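Local coordinates for protein agmatine ureohydrolase (PDB 3PZL) that probably hydrolyses agmatine as a two-manganese agmatinase of the arginase family, at residues S147-S152 against H160-R166; I176-R182 against V197-F203. All blocks are in the same frame, centred on the assembly; numbering follows the deposited sequence.

Contact 1: residues S147-S152 against H160-R166; sequences SDFRSS and HACVTRR. With MN (manganese (II) ion), chain F.
At the manganese site of this arginase-family fold, D148 packs against V163 and T164 at the start of helix 163-171. The carboxylate of D148 faces the metal, and OD2 of D148 binds the manganese ion at 2.2 Å. H124, D144 and D229 complete that site. The backbone carbonyl of D148 turns to the helix instead. Its O accepts a hydrogen bond from T164 N (2.5 Å) and a weak one from R165 N (3.4 Å). The first turn of the helix thus grips the backbone of a metal ligand. C162 is the N-cap residue before the helix.

F149 carries the outer half of the contact. Its CG stands anti to the backbone N (chi1 179°), which brings one ring face under R165. The R165 guanidinium stacks nearly flat on this ring, 21° between planes and 4.5 Å between centres. It is an off-centre cation-pi contact. R165 CD sits more squarely over the same ring, 3.8 Å from the F149 centroid. T164 CG2 meets the ring edge at F149 CD1 (3.9 Å). With an alanine in place of F149, CD and the guanidinium of R165 would probably lose the surface they lie on, and a gap would open beside T164 CG2. Further out, C162 SG rests 3.6 Å from S152 CA.

R165 NH1 also forms a salt bridge with D191, and R150 NH1 one with E69 of the second subunit. The loop 147-152 follows strand 138-143 and lies between helix 163-171 and the short helix 186-189, where E187 touches R150 and E188 touches F149.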
ATOM      1  N   SER B 147      -1.042 -19.564  23.389  1.00 59.82           N
ATOM      2  CA  SER B 147      -1.948 -20.493  24.066  1.00 62.01           C
ATOM      3  C   SER B 147      -3.272 -19.789  24.249  1.00 63.82           C
ATOM      4  O   SER B 147      -3.475 -19.079  25.226  1.00 66.01           O
ATOM      5  CB  SER B 147      -1.395 -20.866  25.432  1.00 62.44           C
ATOM      6  OG  SER B 147      -1.157 -19.722  26.235  1.00 61.64           O
ATOM      7  N   ASP B 148      -4.170 -19.909  23.291  1.00 65.02           N
ATOM      8  CA  ASP B 148      -5.448 -19.231  23.408  1.00 65.75           C
ATOM      9  C   ASP B 148      -6.185 -19.895  24.573  1.00 67.30           C
ATOM     10  O   ASP B 148      -7.249 -20.476  24.407  1.00 67.81           O
ATOM     11  CB  ASP B 148      -6.249 -19.333  22.109  1.00 64.81           C
ATOM     12  CG  ASP B 148      -5.379 -19.297  20.872  1.00 65.06           C
ATOM     13  OD1 ASP B 148      -4.448 -18.459  20.778  1.00 64.13           O
ATOM     14  OD2 ASP B 148      -5.638 -20.112  19.956  1.00 66.91           O
ATOM     15  N   PHE B 149      -5.587 -19.791  25.753  1.00 68.61           N
ATOM     16  CA  PHE B 149      -5.984 -20.547  26.927  1.00 70.75           C
ATOM     17  C   PHE B 149      -6.170 -19.520  27.992  1.00 72.00           C
ATOM     18  O   PHE B 149      -5.242 -19.227  28.720  1.00 73.46           O
ATOM     19  CB  PHE B 149      -4.843 -21.492  27.317  1.00 70.95           C
ATOM     20  CG  PHE B 149      -5.097 -22.322  28.543  1.00 71.02           C
ATOM     21  CD1 PHE B 149      -5.791 -23.540  28.458  1.00 70.71           C
ATOM     22  CD2 PHE B 149      -4.568 -21.929  29.769  1.00 70.84           C
ATOM     23  CE1 PHE B 149      -5.995 -24.315  29.586  1.00 70.14           C
ATOM     24  CE2 PHE B 149      -4.769 -22.694  30.893  1.00 70.74           C
ATOM     25  CZ  PHE B 149      -5.489 -23.890  30.802  1.00 71.01           C
ATOM     26  N   ARG B 150      -7.366 -18.944  28.051  1.00 72.54           N
ATOM     27  CA  ARG B 150      -7.645 -17.843  28.939  1.00 72.44           C
ATOM     28  C   ARG B 150      -9.067 -18.072  29.368  1.00 73.14           C
ATOM     29  O   ARG B 150      -9.906 -18.412  28.548  1.00 72.72           O
ATOM     30  CB  ARG B 150      -7.526 -16.526  28.167  1.00 71.65           C
ATOM     31  CG  ARG B 150      -6.987 -15.333  28.978  1.00 71.19           C
ATOM     32  CD  ARG B 150      -6.931 -14.060  28.125  1.00 68.36           C
ATOM     33  NE  ARG B 150      -6.000 -13.045  28.633  1.00 67.45           N
ATOM     34  CZ  ARG B 150      -4.856 -12.688  28.039  1.00 67.23           C
ATOM     35  NH1 ARG B 150      -4.454 -13.261  26.916  1.00 68.29           N
ATOM     36  NH2 ARG B 150      -4.088 -11.755  28.566  1.00 65.97           N
ATOM     37  N   SER B 151      -9.353 -17.899  30.647  1.00 74.61           N
ATOM     38  CA  SER B 151     -10.699 -18.180  31.116  1.00 76.11           C
ATOM     39  C   SER B 151     -11.745 -17.276  30.431  1.00 75.72           C
ATOM     40  O   SER B 151     -12.806 -17.748  30.023  1.00 75.65           O
ATOM     41  CB  SER B 151     -10.770 -18.111  32.638  1.00 77.09           C
ATOM     42  OG  SER B 151     -11.633 -19.145  33.131  1.00 79.53           O
ATOM     43  N   SER B 152     -11.426 -15.987  30.290  1.00 75.81           N
ATOM     44  CA  SER B 152     -12.274 -15.050  29.539  1.00 75.98           C
ATOM     45  C   SER B 152     -11.509 -13.803  29.065  1.00 75.76           C
ATOM     46  O   SER B 152     -10.486 -13.424  29.648  1.00 75.85           O
ATOM     47  CB  SER B 152     -13.498 -14.634  30.363  1.00 76.56           C
ATOM     48  OG  SER B 152     -14.403 -13.897  29.572  1.00 75.20           O
ATOM     49  N   HIS B 160     -11.682 -15.117  21.047  1.00 65.64           N
ATOM     50  CA  HIS B 160     -10.696 -15.917  20.289  1.00 65.02           C
ATOM     51  C   HIS B 160      -9.328 -16.118  20.969  1.00 64.78           C
ATOM     52  O   HIS B 160      -8.427 -16.757  20.408  1.00 64.94           O
ATOM     53  CB  HIS B 160     -10.526 -15.379  18.857  1.00 64.31           C
ATOM     54  CG  HIS B 160      -9.604 -14.197  18.752  1.00 64.58           C
ATOM     55  ND1 HIS B 160      -9.694 -13.094  19.584  1.00 66.22           N
ATOM     56  CD2 HIS B 160      -8.583 -13.938  17.902  1.00 62.89           C
ATOM     57  CE1 HIS B 160      -8.762 -12.217  19.255  1.00 63.76           C
ATOM     58  NE2 HIS B 160      -8.077 -12.705  18.236  1.00 61.12           N
ATOM     59  N   ALA B 161      -9.181 -15.572  22.170  1.00 64.97           N
ATOM     60  CA  ALA B 161      -7.999 -15.799  22.977  1.00 64.97           C
ATOM     61  C   ALA B 161      -8.266 -16.842  24.077  1.00 65.72           C
ATOM     62  O   ALA B 161      -7.454 -17.018  24.993  1.00 66.39           O
ATOM     63  CB  ALA B 161      -7.547 -14.485  23.585  1.00 64.89           C
ATOM     64  N   CYS B 162      -9.403 -17.528  23.979  1.00 65.88           N
ATOM     65  CA  CYS B 162      -9.831 -18.488  24.984  1.00 66.47           C
ATOM     66  C   CYS B 162     -10.135 -19.831  24.346  1.00 66.60           C
ATOM     67  O   CYS B 162     -10.577 -20.762  25.042  1.00 67.51           O
ATOM     68  CB  CYS B 162     -11.095 -17.998  25.673  1.00 67.17           C
ATOM     69  SG  CYS B 162     -10.998 -16.384  26.410  1.00 67.79           S
ATOM     70  N   VAL B 163      -9.905 -19.936  23.032  1.00 65.56           N
ATOM     71  CA  VAL B 163     -10.245 -21.155  22.298  1.00 65.57           C
ATOM     72  C   VAL B 163      -9.697 -22.434  22.970  1.00 66.33           C
ATOM     73  O   VAL B 163     -10.435 -23.404  23.148  1.00 67.59           O
ATOM     74  CB  VAL B 163      -9.930 -21.062  20.773  1.00 64.01           C
ATOM     75  CG1 VAL B 163      -8.579 -20.605  20.560  1.00 64.29           C
ATOM     76  CG2 VAL B 163     -10.107 -22.402  20.078  1.00 64.00           C
ATOM     77  N   THR B 164      -8.430 -22.429  23.368  1.00 66.14           N
ATOM     78  CA  THR B 164      -7.835 -23.623  23.971  1.00 66.58           C
ATOM     79  C   THR B 164      -8.530 -23.981  25.267  1.00 67.51           C
ATOM     80  O   THR B 164      -8.715 -25.145  25.561  1.00 67.91           O
ATOM     81  CB  THR B 164      -6.313 -23.485  24.220  1.00 66.14           C
ATOM     82  OG1 THR B 164      -5.646 -23.187  22.987  1.00 66.37           O
ATOM     83  CG2 THR B 164      -5.749 -24.791  24.766  1.00 66.20           C
ATOM     84  N   ARG B 165      -8.910 -22.971  26.036  1.00 68.33           N
ATOM     85  CA  ARG B 165      -9.527 -23.189  27.318  1.00 69.62           C
ATOM     86  C   ARG B 165     -10.852 -23.879  27.131  1.00 70.08           C
ATOM     87  O   ARG B 165     -11.129 -24.891  27.762  1.00 70.67           O
ATOM     88  CB  ARG B 165      -9.749 -21.869  28.017  1.00 69.92           C
ATOM     89  CG  ARG B 165     -10.068 -22.031  29.478  1.00 72.38           C
ATOM     90  CD  ARG B 165      -8.821 -21.934  30.318  1.00 73.75           C
ATOM     91  NE  ARG B 165      -9.095 -22.392  31.677  1.00 77.19           N
ATOM     92  CZ  ARG B 165      -8.403 -22.038  32.758  1.00 78.30           C
ATOM     93  NH1 ARG B 165      -7.373 -21.189  32.663  1.00 78.72           N
ATOM     94  NH2 ARG B 165      -8.746 -22.536  33.944  1.00 78.22           N
ATOM     95  N   ARG B 166     -11.669 -23.318  26.253  1.00 70.27           N
ATOM     96  CA  ARG B 166     -12.960 -23.901  25.914  1.00 70.96           C
ATOM     97  C   ARG B 166     -12.804 -25.306  25.325  1.00 70.73           C
ATOM     98  O   ARG B 166     -13.728 -26.127  25.420  1.00 72.00           O
ATOM     99  CB  ARG B 166     -13.719 -22.968  24.964  1.00 70.74           C
ATOM    100  CG  ARG B 166     -15.061 -22.410  25.475  1.00 73.39           C
ATOM    101  CD  ARG B 166     -15.127 -22.136  26.974  1.00 75.82           C
ATOM    102  NE  ARG B 166     -14.509 -20.859  27.289  1.00 76.52           N
ATOM    103  CZ  ARG B 166     -13.706 -20.649  28.330  1.00 76.83           C
ATOM    104  NH1 ARG B 166     -13.403 -21.644  29.166  1.00 77.00           N
ATOM    105  NH2 ARG B 166     -13.193 -19.442  28.518  1.00 75.53           N
TER
HETATM  106 MN    MN F 314      -5.810 -18.629  18.388  1.00 56.27          MN

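Contact 2: residues I176-R182 against V197-F203; sequences ITSIGIR and VSFISSF
I176 begins the parallel pairing of strands 176-180 and 198-201. Its O accepts a hydrogen bond from S198 N (3.1 Å), and its CG2 packs on V197 CG1. T177 pairs with S198. Its CG2, anti to the backbone N, leans on I200 CD1 at 3.8 Å. S178 bonds both ways: its N donates to S198 O (2.8 Å), and its O takes a nearly straight bond from I200 N (2.9 Å). S178 CB also touches F199 CD2 on the other face of the sheet. I179 returns to the T177 face, where its CG1 lies alongside I200 CD1 at 4.0 Å, both side chains pointing the same way.

G180 N donates to I200 O (2.6 Å), and I181 N adds a weak bond to the same oxygen. With phi at 107°, a beta carbon on G180 would press against the carbonyl O of I179. I181 O then accepts S202 N, the donor standing above the carbonyl plane. The I181 side chain crosses that of F199 at about a right angle, CG2 of I181 touching CD2 of F199. R182 runs out extended and turns its guanidinium back, so that NH1 donates to G180 O (2.8 Å), which lies in the guanidinium plane. R182 CD also meets S202 OG at 3.4 Å. That hydroxyl is hydrogen-bonded to F247 O, and R182 NE to E245 O.

S201 is the N-cap of helix 202-220, its OG bonded to D204 N. The two strands and helix 186-189 form a beta-alpha-beta unit. Strand 138-143 pairs with the other side of 176-180, and 198-201 is outermost within this chain. Helix 163-171 packs on I176, V197 and F199, and helix 202-220 on I179 and I200.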
ATOM      1  N   ILE B 176      -5.384 -32.768  23.904  1.00 61.61           N
ATOM      2  CA  ILE B 176      -5.077 -31.531  23.175  1.00 59.68           C
ATOM      3  C   ILE B 176      -3.578 -31.211  23.189  1.00 58.82           C
ATOM      4  O   ILE B 176      -2.938 -31.243  24.230  1.00 59.52           O
ATOM      5  CB  ILE B 176      -5.855 -30.311  23.792  1.00 60.13           C
ATOM      6  CG1 ILE B 176      -7.378 -30.516  23.723  1.00 60.34           C
ATOM      7  CG2 ILE B 176      -5.472 -28.978  23.122  1.00 59.43           C
ATOM      8  CD1 ILE B 176      -8.174 -29.643  24.664  1.00 61.21           C
ATOM      9  N   THR B 177      -3.044 -30.877  22.022  1.00 57.59           N
ATOM     10  CA  THR B 177      -1.680 -30.424  21.845  1.00 56.67           C
ATOM     11  C   THR B 177      -1.706 -29.135  21.040  1.00 56.16           C
ATOM     12  O   THR B 177      -2.496 -28.996  20.111  1.00 56.36           O
ATOM     13  CB  THR B 177      -0.949 -31.415  20.971  1.00 56.69           C
ATOM     14  OG1 THR B 177      -1.373 -32.738  21.326  1.00 58.67           O
ATOM     15  CG2 THR B 177       0.569 -31.258  21.082  1.00 54.95           C
ATOM     16  N   SER B 178      -0.819 -28.199  21.348  1.00 55.91           N
ATOM     17  CA  SER B 178      -0.721 -26.961  20.563  1.00 55.12           C
ATOM     18  C   SER B 178       0.733 -26.590  20.314  1.00 54.61           C
ATOM     19  O   SER B 178       1.496 -26.426  21.252  1.00 55.66           O
ATOM     20  CB  SER B 178      -1.443 -25.833  21.280  1.00 55.31           C
ATOM     21  OG  SER B 178      -1.623 -24.729  20.425  1.00 55.79           O
ATOM     22  N   ILE B 179       1.117 -26.479  19.051  1.00 53.83           N
ATOM     23  CA  ILE B 179       2.514 -26.335  18.674  1.00 53.58           C
ATOM     24  C   ILE B 179       2.885 -24.978  18.094  1.00 53.44           C
ATOM     25  O   ILE B 179       2.145 -24.400  17.271  1.00 52.99           O
ATOM     26  CB  ILE B 179       2.904 -27.397  17.639  1.00 53.44           C
ATOM     27  CG1 ILE B 179       2.667 -28.790  18.203  1.00 54.41           C
ATOM     28  CG2 ILE B 179       4.372 -27.244  17.241  1.00 53.15           C
ATOM     29  CD1 ILE B 179       3.170 -29.886  17.293  1.00 57.00           C
ATOM     30  N   GLY B 180       4.056 -24.487  18.496  1.00 53.80           N
ATOM     31  CA  GLY B 180       4.593 -23.222  17.967  1.00 53.17           C
ATOM     32  C   GLY B 180       4.517 -22.084  18.967  1.00 53.53           C
ATOM     33  O   GLY B 180       5.044 -20.999  18.734  1.00 53.25           O
ATOM     34  N   ILE B 181       3.874 -22.339  20.102  1.00 54.22           N
ATOM     35  CA  ILE B 181       3.554 -21.265  21.047  1.00 54.61           C
ATOM     36  C   ILE B 181       4.802 -20.517  21.585  1.00 53.69           C
ATOM     37  O   ILE B 181       5.837 -21.114  21.803  1.00 51.89           O
ATOM     38  CB  ILE B 181       2.572 -21.740  22.194  1.00 55.57           C
ATOM     39  CG1 ILE B 181       3.322 -22.459  23.280  1.00 56.11           C
ATOM     40  CG2 ILE B 181       1.392 -22.594  21.659  1.00 55.47           C
ATOM     41  CD1 ILE B 181       3.818 -21.499  24.282  1.00 58.80           C
ATOM     42  N   ARG B 182       4.673 -19.197  21.729  1.00 53.84           N
ATOM     43  CA  ARG B 182       5.780 -18.300  22.099  1.00 53.72           C
ATOM     44  C   ARG B 182       5.286 -17.028  22.750  1.00 54.50           C
ATOM     45  O   ARG B 182       6.059 -16.100  22.968  1.00 54.74           O
ATOM     46  CB  ARG B 182       6.639 -17.931  20.884  1.00 52.61           C
ATOM     47  CG  ARG B 182       5.927 -17.248  19.726  1.00 50.15           C
ATOM     48  CD  ARG B 182       6.782 -17.410  18.459  1.00 52.00           C
ATOM     49  NE  ARG B 182       6.154 -16.960  17.210  1.00 51.91           N
ATOM     50  CZ  ARG B 182       5.259 -17.665  16.504  1.00 52.46           C
ATOM     51  NH1 ARG B 182       4.877 -18.869  16.927  1.00 50.14           N
ATOM     52  NH2 ARG B 182       4.735 -17.168  15.372  1.00 49.87           N
ATOM     53  N   VAL B 197      -2.725 -29.437  29.168  1.00 67.90           N
ATOM     54  CA  VAL B 197      -2.603 -29.384  27.718  1.00 65.35           C
ATOM     55  C   VAL B 197      -1.137 -29.454  27.390  1.00 64.29           C
ATOM     56  O   VAL B 197      -0.288 -28.937  28.133  1.00 63.95           O
ATOM     57  CB  VAL B 197      -3.224 -28.077  27.081  1.00 64.94           C
ATOM     58  CG1 VAL B 197      -2.732 -27.872  25.668  1.00 61.75           C
ATOM     59  CG2 VAL B 197      -4.776 -28.101  27.122  1.00 64.44           C
ATOM     60  N   SER B 198      -0.846 -30.097  26.269  1.00 62.85           N
ATOM     61  CA  SER B 198       0.511 -30.164  25.765  1.00 61.68           C
ATOM     62  C   SER B 198       0.831 -28.914  24.937  1.00 60.38           C
ATOM     63  O   SER B 198       0.215 -28.676  23.896  1.00 59.57           O
ATOM     64  CB  SER B 198       0.681 -31.441  24.940  1.00 61.75           C
ATOM     65  OG  SER B 198       1.999 -31.940  25.040  1.00 61.30           O
ATOM     66  N   PHE B 199       1.768 -28.101  25.417  1.00 59.42           N
ATOM     67  CA  PHE B 199       2.160 -26.900  24.685  1.00 57.86           C
ATOM     68  C   PHE B 199       3.590 -27.073  24.224  1.00 57.58           C
ATOM     69  O   PHE B 199       4.480 -27.334  25.025  1.00 58.19           O
ATOM     70  CB  PHE B 199       2.050 -25.634  25.554  1.00 57.41           C
ATOM     71  CG  PHE B 199       0.637 -25.183  25.825  1.00 56.38           C
ATOM     72  CD1 PHE B 199       0.090 -25.281  27.102  1.00 54.95           C
ATOM     73  CD2 PHE B 199      -0.146 -24.623  24.807  1.00 55.09           C
ATOM     74  CE1 PHE B 199      -1.219 -24.848  27.349  1.00 54.60           C
ATOM     75  CE2 PHE B 199      -1.461 -24.196  25.055  1.00 52.23           C
ATOM     76  CZ  PHE B 199      -1.991 -24.301  26.320  1.00 52.42           C
ATOM     77  N   ILE B 200       3.818 -26.926  22.931  1.00 56.64           N
ATOM     78  CA  ILE B 200       5.154 -27.042  22.416  1.00 56.32           C
ATOM     79  C   ILE B 200       5.574 -25.720  21.804  1.00 56.56           C
ATOM     80  O   ILE B 200       4.941 -25.199  20.852  1.00 56.08           O
ATOM     81  CB  ILE B 200       5.248 -28.211  21.454  1.00 56.27           C
ATOM     82  CG1 ILE B 200       4.989 -29.489  22.229  1.00 56.37           C
ATOM     83  CG2 ILE B 200       6.625 -28.296  20.813  1.00 56.06           C
ATOM     84  CD1 ILE B 200       4.306 -30.527  21.420  1.00 62.19           C
ATOM     85  N   SER B 201       6.644 -25.175  22.378  1.00 57.12           N
ATOM     86  CA  SER B 201       7.150 -23.873  21.997  1.00 57.54           C
ATOM     87  C   SER B 201       7.798 -23.904  20.617  1.00 56.75           C
ATOM     88  O   SER B 201       8.440 -24.884  20.272  1.00 56.96           O
ATOM     89  CB  SER B 201       8.154 -23.369  23.044  1.00 58.43           C
ATOM     90  OG  SER B 201       9.415 -24.003  22.881  1.00 60.43           O
ATOM     91  N   SER B 202       7.668 -22.814  19.859  1.00 55.85           N
ATOM     92  CA  SER B 202       8.379 -22.707  18.597  1.00 55.75           C
ATOM     93  C   SER B 202       9.886 -22.882  18.767  1.00 55.94           C
ATOM     94  O   SER B 202      10.571 -23.262  17.830  1.00 56.59           O
ATOM     95  CB  SER B 202       8.059 -21.377  17.892  1.00 55.37           C
ATOM     96  OG  SER B 202       8.597 -20.280  18.594  1.00 54.96           O
ATOM     97  N   PHE B 203      10.391 -22.593  19.965  1.00 56.79           N
ATOM     98  CA  PHE B 203      11.802 -22.818  20.322  1.00 57.39           C
ATOM     99  C   PHE B 203      12.147 -24.291  20.487  1.00 57.93           C
ATOM    100  O   PHE B 203      13.203 -24.730  20.012  1.00 57.86           O
ATOM    101  CB  PHE B 203      12.160 -22.056  21.585  1.00 57.85           C
ATOM    102  CG  PHE B 203      11.727 -20.615  21.560  1.00 58.44           C
ATOM    103  CD1 PHE B 203      12.350 -19.697  20.712  1.00 56.67           C
ATOM    104  CD2 PHE B 203      10.684 -20.166  22.376  1.00 59.53           C
ATOM    105  CE1 PHE B 203      11.957 -18.374  20.687  1.00 52.77           C
ATOM    106  CE2 PHE B 203      10.296 -18.818  22.342  1.00 56.03           C
ATOM    107  CZ  PHE B 203      10.943 -17.941  21.497  1.00 53.41           C
TER

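Overall arrangement
Along the chain the contacts follow in series, neither enclosing nor crossing the other. After strand 138-143, contact 1 closes a short loop of seven residues and anchors it to the start of helix 163-171. A short connection after that helix leads into strand 176-180, where contact 2 opens. Contact 2 closes a longer connection of 14 residues, which holds helix 186-189, and then hands the chain to helix 202-220. The two meet mainly at F199. Its ring packs on S147, F149 and T164, with T164 CG2 4.1 Å from F199 CZ. V197 also touches T164. The manganese-binding loop is thereby joined to the strand at the edge of the parallel sheet within this chain.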